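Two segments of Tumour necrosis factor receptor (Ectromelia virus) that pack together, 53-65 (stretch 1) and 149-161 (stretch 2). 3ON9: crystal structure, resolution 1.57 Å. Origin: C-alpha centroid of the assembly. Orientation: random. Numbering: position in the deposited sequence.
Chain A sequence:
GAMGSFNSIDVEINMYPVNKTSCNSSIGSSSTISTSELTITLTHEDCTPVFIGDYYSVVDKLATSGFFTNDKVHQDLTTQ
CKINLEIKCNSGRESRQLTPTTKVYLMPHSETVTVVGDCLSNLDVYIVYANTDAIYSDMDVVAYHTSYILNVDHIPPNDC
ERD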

ATOM      1  N   GLY A  53      10.754  -3.280   2.624  1.00 17.73           N
ATOM      2  CA  GLY A  53      10.075  -4.356   3.319  1.00 18.14           C
ATOM      3  C   GLY A  53       8.613  -4.428   2.972  1.00 16.17           C
ATOM      4  O   GLY A  53       8.026  -3.454   2.495  1.00 16.97           O
ATOM      5  N   ASP A  54       8.029  -5.594   3.210  1.00 15.26           N
ATOM      6  CA  ASP A  54       6.596  -5.759   3.039  1.00 17.82           C
ATOM      7  C   ASP A  54       6.055  -6.823   3.967  1.00 17.57           C
ATOM      8  O   ASP A  54       6.811  -7.479   4.676  1.00 18.86           O
ATOM      9  CB  ASP A  54       6.217  -6.043   1.583  1.00 16.65           C
ATOM     10  CG  ASP A  54       6.918  -7.246   1.002  1.00 20.76           C
ATOM     11  OD1 ASP A  54       7.363  -8.143   1.757  1.00 21.59           O
ATOM     12  OD2 ASP A  54       7.014  -7.280  -0.239  1.00 22.21           O
ATOM     13  N   TYR A  55       4.737  -6.984   3.972  1.00 14.60           N
ATOM     14  CA  TYR A  55       4.123  -7.959   4.863  1.00 16.24           C
ATOM     15  C   TYR A  55       2.723  -8.302   4.385  1.00 16.57           C
ATOM     16  O   TYR A  55       2.130  -7.557   3.613  1.00 15.20           O
ATOM     17  CB  TYR A  55       4.089  -7.437   6.307  1.00 18.93           C
ATOM     18  CG  TYR A  55       3.374  -6.116   6.479  1.00 18.17           C
ATOM     19  CD1 TYR A  55       2.012  -6.071   6.766  1.00 18.05           C
ATOM     20  CD2 TYR A  55       4.052  -4.912   6.335  1.00 17.02           C
ATOM     21  CE1 TYR A  55       1.357  -4.869   6.925  1.00 18.32           C
ATOM     22  CE2 TYR A  55       3.404  -3.704   6.486  1.00 19.07           C
ATOM     23  CZ  TYR A  55       2.050  -3.684   6.779  1.00 17.40           C
ATOM     24  OH  TYR A  55       1.402  -2.468   6.931  1.00 21.27           O
ATOM     25  N   TYR A  56       2.224  -9.448   4.840  1.00 15.24           N
ATOM     26  CA  TYR A  56       0.888  -9.933   4.528  1.00 13.77           C
ATOM     27  C   TYR A  56       0.554 -10.912   5.645  1.00 15.20           C
ATOM     28  O   TYR A  56       1.198 -11.955   5.788  1.00 17.56           O
ATOM     29  CB  TYR A  56       0.878 -10.626   3.149  1.00 14.08           C
ATOM     30  CG  TYR A  56      -0.421 -11.321   2.802  1.00 14.57           C
ATOM     31  CD1 TYR A  56      -1.469 -10.625   2.212  1.00 15.52           C
ATOM     32  CD2 TYR A  56      -0.596 -12.677   3.057  1.00 15.50           C
ATOM     33  CE1 TYR A  56      -2.673 -11.262   1.901  1.00 16.12           C
ATOM     34  CE2 TYR A  56      -1.786 -13.318   2.751  1.00 15.77           C
ATOM     35  CZ  TYR A  56      -2.817 -12.607   2.165  1.00 15.77           C
ATOM     36  OH  TYR A  56      -3.994 -13.250   1.846  1.00 17.08           O
ATOM     37  N   SER A  57      -0.426 -10.561   6.464  1.00 14.84           N
ATOM     38  CA  SER A  57      -0.719 -11.321   7.668  1.00 16.18           C
ATOM     39  C   SER A  57      -2.227 -11.439   7.836  1.00 16.61           C
ATOM     40  O   SER A  57      -2.964 -10.462   7.626  1.00 15.95           O
ATOM     41  CB  SER A  57      -0.084 -10.636   8.883  1.00 18.12           C
ATOM     42  OG  SER A  57      -0.210 -11.444  10.036  1.00 16.58           O
ATOM     43  N   VAL A  58      -2.683 -12.626   8.222  1.00 16.06           N
ATOM     44  CA  VAL A  58      -4.095 -12.965   8.166  1.00 15.49           C
ATOM     45  C   VAL A  58      -4.636 -13.471   9.508  1.00 15.76           C
ATOM     46  O   VAL A  58      -3.970 -14.235  10.224  1.00 18.11           O
ATOM     47  CB  VAL A  58      -4.362 -14.048   7.081  1.00 16.06           C
ATOM     48  CG1 VAL A  58      -5.833 -14.445   7.084  1.00 19.42           C
ATOM     49  CG2 VAL A  58      -3.939 -13.536   5.696  1.00 18.42           C
ATOM     50  N   VAL A  59      -5.849 -13.039   9.843  1.00 15.47           N
ATOM     51  CA  VAL A  59      -6.589 -13.603  10.962  1.00 16.02           C
ATOM     52  C   VAL A  59      -7.931 -14.001  10.389  1.00 16.58           C
ATOM     53  O   VAL A  59      -8.702 -13.147   9.949  1.00 16.93           O
ATOM     54  CB  VAL A  59      -6.797 -12.584  12.082  1.00 16.92           C
ATOM     55  CG1 VAL A  59      -7.753 -13.138  13.150  1.00 19.95           C
ATOM     56  CG2 VAL A  59      -5.451 -12.193  12.690  1.00 17.88           C
ATOM     57  N   ASP A  60      -8.177 -15.306  10.368  1.00 20.26           N
ATOM     58  CA  ASP A  60      -9.319 -15.912   9.689  1.00 22.30           C
ATOM     59  C   ASP A  60      -9.344 -15.526   8.203  1.00 22.59           C
ATOM     60  O   ASP A  60      -8.533 -16.032   7.424  1.00 24.32           O
ATOM     61  CB  ASP A  60     -10.629 -15.613  10.408  1.00 24.29           C
ATOM     62  CG  ASP A  60     -11.753 -16.560  10.003  1.00 23.42           C
ATOM     63  OD1 ASP A  60     -11.484 -17.620   9.403  1.00 29.15           O
ATOM     64  OD2 ASP A  60     -12.915 -16.228  10.293  1.00 31.95           O
ATOM     65  N   LYS A  61     -10.261 -14.651   7.808  1.00 20.66           N
ATOM     66  CA  LYS A  61     -10.335 -14.248   6.404  1.00 19.97           C
ATOM     67  C   LYS A  61      -9.962 -12.781   6.223  1.00 18.55           C
ATOM     68  O   LYS A  61     -10.179 -12.213   5.157  1.00 17.05           O
ATOM     69  CB  LYS A  61     -11.725 -14.509   5.831  1.00 19.24           C
ATOM     70  CG  LYS A  61     -12.139 -15.978   5.796  1.00 24.94           C
ATOM     71  CD  LYS A  61     -13.545 -16.101   5.221  1.00 31.57           C
ATOM     72  CE  LYS A  61     -13.897 -17.547   4.904  1.00 42.16           C
ATOM     73  NZ  LYS A  61     -14.233 -18.315   6.133  1.00 47.63           N
ATOM     74  N   LEU A  62      -9.394 -12.183   7.270  1.00 17.20           N
ATOM     75  CA  LEU A  62      -9.028 -10.767   7.263  1.00 15.54           C
ATOM     76  C   LEU A  62      -7.521 -10.609   7.085  1.00 16.53           C
ATOM     77  O   LEU A  62      -6.748 -11.167   7.852  1.00 17.88           O
ATOM     78  CB  LEU A  62      -9.442 -10.104   8.580  1.00 16.33           C
ATOM     79  CG  LEU A  62      -8.999  -8.656   8.810  1.00 15.85           C
ATOM     80  CD1 LEU A  62      -9.690  -7.730   7.809  1.00 18.89           C
ATOM     81  CD2 LEU A  62      -9.322  -8.245  10.242  1.00 19.86           C
ATOM     82  N   ALA A  63      -7.116  -9.832   6.089  1.00 17.02           N
ATOM     83  CA  ALA A  63      -5.695  -9.623   5.825  1.00 14.36           C
ATOM     84  C   ALA A  63      -5.275  -8.168   6.008  1.00 15.28           C
ATOM     85  O   ALA A  63      -5.995  -7.256   5.612  1.00 15.22           O
ATOM     86  CB  ALA A  63      -5.352 -10.077   4.420  1.00 17.39           C
ATOM     87  N   THR A  64      -4.105  -7.970   6.609  1.00 15.45           N
ATOM     88  CA  THR A  64      -3.429  -6.684   6.521  1.00 16.56           C
ATOM     89  C   THR A  64      -2.130  -6.915   5.763  1.00 15.71           C
ATOM     90  O   THR A  64      -1.494  -7.943   5.927  1.00 15.95           O
ATOM     91  CB  THR A  64      -3.162  -6.041   7.908  1.00 15.19           C
ATOM     92  OG1 THR A  64      -2.610  -4.726   7.731  1.00 17.01           O
ATOM     93  CG2 THR A  64      -2.203  -6.882   8.736  1.00 18.58           C
ATOM     94  N   SER A  65      -1.753  -5.964   4.923  1.00 14.28           N
ATOM     95  CA  SER A  65      -0.567  -6.115   4.093  1.00 15.58           C
ATOM     96  C   SER A  65       0.012  -4.740   3.815  1.00 16.08           C
ATOM     97  O   SER A  65      -0.638  -3.734   4.055  1.00 15.53           O
ATOM     98  CB  SER A  65      -0.913  -6.842   2.784  1.00 16.94           C
ATOM     99  OG  SER A  65      -1.707  -6.038   1.920  1.00 16.07           O
ATOM    100  N   ILE A 149     -14.848   0.241   6.615  1.00 16.52           N
ATOM    101  CA  ILE A 149     -13.424   0.273   6.933  1.00 16.62           C
ATOM    102  C   ILE A 149     -13.041  -0.838   7.899  1.00 17.87           C
ATOM    103  O   ILE A 149     -13.604  -0.950   8.989  1.00 18.33           O
ATOM    104  CB  ILE A 149     -13.045   1.635   7.541  1.00 14.19           C
ATOM    105  CG1 ILE A 149     -13.437   2.761   6.579  1.00 18.42           C
ATOM    106  CG2 ILE A 149     -11.555   1.673   7.864  1.00 15.42           C
ATOM    107  CD1 ILE A 149     -13.209   4.141   7.136  1.00 17.85           C
ATOM    108  N   LEU A 150     -12.085  -1.666   7.482  1.00 17.64           N
ATOM    109  CA  LEU A 150     -11.642  -2.818   8.264  1.00 16.52           C
ATOM    110  C   LEU A 150     -10.796  -2.416   9.465  1.00 14.95           C
ATOM    111  O   LEU A 150      -9.942  -1.532   9.370  1.00 17.84           O
ATOM    112  CB  LEU A 150     -10.830  -3.758   7.371  1.00 15.60           C
ATOM    113  CG  LEU A 150     -11.595  -4.356   6.197  1.00 16.78           C
ATOM    114  CD1 LEU A 150     -10.618  -4.991   5.184  1.00 14.35           C
ATOM    115  CD2 LEU A 150     -12.657  -5.350   6.689  1.00 16.22           C
ATOM    116  N   ASN A 151     -11.038  -3.081  10.593  1.00 15.68           N
ATOM    117  CA  ASN A 151     -10.159  -2.943  11.745  1.00 15.82           C
ATOM    118  C   ASN A 151      -9.140  -4.075  11.728  1.00 17.21           C
ATOM    119  O   ASN A 151      -9.503  -5.248  11.879  1.00 17.94           O
ATOM    120  CB  ASN A 151     -10.972  -2.982  13.045  1.00 19.32           C
ATOM    121  CG  ASN A 151     -10.125  -2.751  14.275  1.00 18.09           C
ATOM    122  OD1 ASN A 151      -8.927  -2.481  14.181  1.00 17.61           O
ATOM    123  ND2 ASN A 151     -10.754  -2.855  15.449  1.00 18.39           N
ATOM    124  N   VAL A 152      -7.873  -3.721  11.514  1.00 15.78           N
ATOM    125  CA  VAL A 152      -6.798  -4.700  11.527  1.00 17.08           C
ATOM    126  C   VAL A 152      -5.815  -4.424  12.653  1.00 16.73           C
ATOM    127  O   VAL A 152      -4.686  -4.928  12.637  1.00 16.62           O
ATOM    128  CB  VAL A 152      -6.037  -4.739  10.178  1.00 16.94           C
ATOM    129  CG1 VAL A 152      -6.946  -5.248   9.066  1.00 17.13           C
ATOM    130  CG2 VAL A 152      -5.462  -3.371   9.857  1.00 18.37           C
ATOM    131  N   ASP A 153      -6.236  -3.630  13.642  1.00 15.74           N
ATOM    132  CA  ASP A 153      -5.362  -3.346  14.772  1.00 16.89           C
ATOM    133  C   ASP A 153      -4.783  -4.622  15.371  1.00 19.11           C
ATOM    134  O   ASP A 153      -5.480  -5.629  15.519  1.00 16.83           O
ATOM    135  CB  ASP A 153      -6.121  -2.604  15.878  1.00 18.51           C
ATOM    136  CG  ASP A 153      -6.441  -1.166  15.516  1.00 22.62           C
ATOM    137  OD1 ASP A 153      -6.072  -0.708  14.412  1.00 21.32           O
ATOM    138  OD2 ASP A 153      -7.065  -0.486  16.363  1.00 24.30           O
ATOM    139  N   HIS A 154      -3.510  -4.550  15.740  1.00 20.18           N
ATOM    140  CA  HIS A 154      -2.831  -5.627  16.461  1.00 19.51           C
ATOM    141  C   HIS A 154      -2.600  -6.910  15.657  1.00 20.35           C
ATOM    142  O   HIS A 154      -2.343  -7.952  16.243  1.00 20.35           O
ATOM    143  CB  HIS A 154      -3.562  -5.960  17.763  1.00 20.13           C
ATOM    144  CG  HIS A 154      -3.967  -4.754  18.556  1.00 20.37           C
ATOM    145  ND1 HIS A 154      -3.064  -3.801  18.974  1.00 24.13           N
ATOM    146  CD2 HIS A 154      -5.178  -4.350  19.007  1.00 25.10           C
ATOM    147  CE1 HIS A 154      -3.703  -2.857  19.644  1.00 25.69           C
ATOM    148  NE2 HIS A 154      -4.985  -3.167  19.680  1.00 24.00           N
ATOM    149  N   ILE A 155      -2.694  -6.841  14.333  1.00 17.00           N
ATOM    150  CA  ILE A 155      -2.236  -7.951  13.488  1.00 14.77           C
ATOM    151  C   ILE A 155      -0.801  -7.602  13.096  1.00 17.35           C
ATOM    152  O   ILE A 155      -0.562  -6.558  12.500  1.00 17.96           O
ATOM    153  CB  ILE A 155      -3.122  -8.122  12.223  1.00 14.62           C
ATOM    154  CG1 ILE A 155      -4.588  -8.369  12.602  1.00 18.57           C
ATOM    155  CG2 ILE A 155      -2.593  -9.264  11.323  1.00 16.80           C
ATOM    156  CD1 ILE A 155      -5.525  -8.469  11.392  1.00 17.78           C
ATOM    157  N   PRO A 156       0.167  -8.466  13.450  1.00 17.62           N
ATOM    158  CA  PRO A 156       1.585  -8.137  13.241  1.00 20.03           C
ATOM    159  C   PRO A 156       2.011  -8.209  11.767  1.00 19.59           C
ATOM    160  O   PRO A 156       1.352  -8.873  10.969  1.00 17.50           O
ATOM    161  CB  PRO A 156       2.332  -9.202  14.048  1.00 21.16           C
ATOM    162  CG  PRO A 156       1.367 -10.290  14.312  1.00 19.58           C
ATOM    163  CD  PRO A 156      -0.038  -9.805  14.025  1.00 16.70           C
ATOM    164  N   PRO A 157       3.111  -7.529  11.416  1.00 19.25           N
ATOM    165  CA  PRO A 157       3.555  -7.422  10.022  1.00 15.68           C
ATOM    166  C   PRO A 157       4.435  -8.590   9.597  1.00 15.64           C
ATOM    167  O   PRO A 157       5.608  -8.389   9.262  1.00 18.12           O
ATOM    168  CB  PRO A 157       4.361  -6.120  10.002  1.00 17.80           C
ATOM    169  CG  PRO A 157       4.846  -5.934  11.411  1.00 19.77           C
ATOM    170  CD  PRO A 157       3.937  -6.724  12.334  1.00 19.83           C
ATOM    171  N   ASN A 158       3.866  -9.789   9.616  1.00 17.21           N
ATOM    172  CA  ASN A 158       4.598 -10.971   9.177  1.00 16.52           C
ATOM    173  C   ASN A 158       4.912 -10.884   7.698  1.00 18.07           C
ATOM    174  O   ASN A 158       4.028 -10.563   6.903  1.00 18.46           O
ATOM    175  CB  ASN A 158       3.768 -12.226   9.403  1.00 17.73           C
ATOM    176  CG  ASN A 158       3.492 -12.472  10.852  1.00 22.43           C
ATOM    177  OD1 ASN A 158       4.313 -13.066  11.569  1.00 23.30           O
ATOM    178  ND2 ASN A 158       2.338 -12.024  11.304  1.00 20.46           N
ATOM    179  N   ASP A 159       6.150 -11.196   7.319  1.00 19.82           N
ATOM    180  CA  ASP A 159       6.495 -11.184   5.897  1.00 19.42           C
ATOM    181  C   ASP A 159       6.144 -12.511   5.221  1.00 17.04           C
ATOM    182  O   ASP A 159       5.582 -13.414   5.846  1.00 17.75           O
ATOM    183  CB  ASP A 159       7.955 -10.746   5.654  1.00 20.90           C
ATOM    184  CG  ASP A 159       8.971 -11.762   6.124  1.00 24.73           C
ATOM    185  OD1 ASP A 159       8.665 -12.975   6.123  1.00 22.82           O
ATOM    186  OD2 ASP A 159      10.106 -11.343   6.467  1.00 26.68           O
ATOM    187  N   CYS A 160       6.439 -12.617   3.932  1.00 17.51           N
ATOM    188  CA  CYS A 160       6.004 -13.769   3.147  1.00 17.73           C
ATOM    189  C   CYS A 160       6.922 -14.973   3.239  1.00 18.47           C
ATOM    190  O   CYS A 160       6.546 -16.063   2.814  1.00 17.88           O
ATOM    191  CB  CYS A 160       5.860 -13.393   1.668  1.00 16.17           C
ATOM    192  SG  CYS A 160       4.378 -12.392   1.322  1.00 18.59           S
ATOM    193  N   GLU A 161       8.120 -14.777   3.778  1.00 19.41           N
ATOM    194  CA  GLU A 161       9.131 -15.828   3.729  1.00 21.45           C
ATOM    195  C   GLU A 161       8.856 -16.938   4.737  1.00 24.14           C
ATOM    196  O   GLU A 161       8.785 -16.689   5.938  1.00 22.89           O
ATOM    197  CB  GLU A 161      10.510 -15.221   3.947  1.00 20.06           C
ATOM    198  CG  GLU A 161      10.847 -14.186   2.901  1.00 23.83           C
ATOM    199  CD  GLU A 161      12.207 -13.571   3.113  1.00 32.69           C
ATOM    200  OE1 GLU A 161      12.967 -14.083   3.968  1.00 35.56           O
ATOM    201  OE2 GLU A 161      12.517 -12.576   2.422  1.00 30.71           O
TER
HETATM  202  O   HOH W   1       7.956 -10.802   2.312  1.00 22.29           O
HETATM  203  O   HOH W   2       2.920 -13.910   6.356  1.00 21.03           O

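Although stretch 2 contains no regular helix or strand, it lies across a β-hairpin, and Asn158 makes two direct hydrogen bonds to it. The backbone of this residue serves one strand position and its side chain the next: Tyr56 N donates to Asn158 O at 3.0 Å with an angle of 161°, and Asn158 ND2 donates to Ser57 OG at 2.9 Å. Asn158 thus acts as acceptor and donor to consecutive residues of the strand.

The hairpin is formed by strands 53–59 and 62–65, connected by a type II' turn from Val59 to Leu62. Paired backbone hydrogen bonds hold it together: Ser57 N donates to Thr64 O and Thr64 N to Ser57 O, and Val59 N to Leu62 O and Leu62 N to Val59 O, all at 2.9 Å. Ser57, Val59, Leu62 and Thr64 all direct their CA-to-CB bonds toward stretch 2, whereas Val58 and Ala63 point away, the alternation expected of extended strands.

Against this face, stretch 2 presents an apolar cluster centred on Ile155. Its CG2 packs 3.5 Å from Thr64 CG2, its CG1 lies 3.9 Å from Val59 CG2, and its CD1 is 4.0 Å from Leu62 CD2, so that the side chain touches both strands. A type II turn from Val152 to Ile155, closed by a hydrogen bond from Ile155 N to Val152 O (3.2 Å), brings Val152 to the same surface. Leu62 CD1 meets Val152 CG1 and Leu150 CD1, each at 3.9 Å, and Val152 CG2 approaches Thr64 OG1 at 3.8 Å. Asn151, whose CA-to-CB bond points away, meets the hairpin through its backbone: its O lies 3.4 Å from Leu62 CD2. Its OD1 accepts a hydrogen bond from Asp153 N at 3.0 Å.

Nearer the start of the hairpin, the contact becomes more polar and the backbones draw close, with Tyr55 CA 4.1 Å from Asp159 CA. Pro157 covers one face of the Tyr55 ring, its CB 4.0 Å from the ring centroid and 22° off the normal. This is a CH-π contact, in which a proline C-H group meets the electron-rich aromatic face. Tyr56 CB lies 4.3 Å from Cys160 SG, a looser apolar contact.

Water extends the polar network. One molecule donates to Asp54 OD1 at 2.8 Å and accepts from Cys160 N at 2.9 Å, linking a carboxylate to a backbone amide across the gap. A second lies 2.7 Å from Tyr56 O and 2.8 Å from Asp159 O, between two carbonyl oxygens that cannot bond to each other.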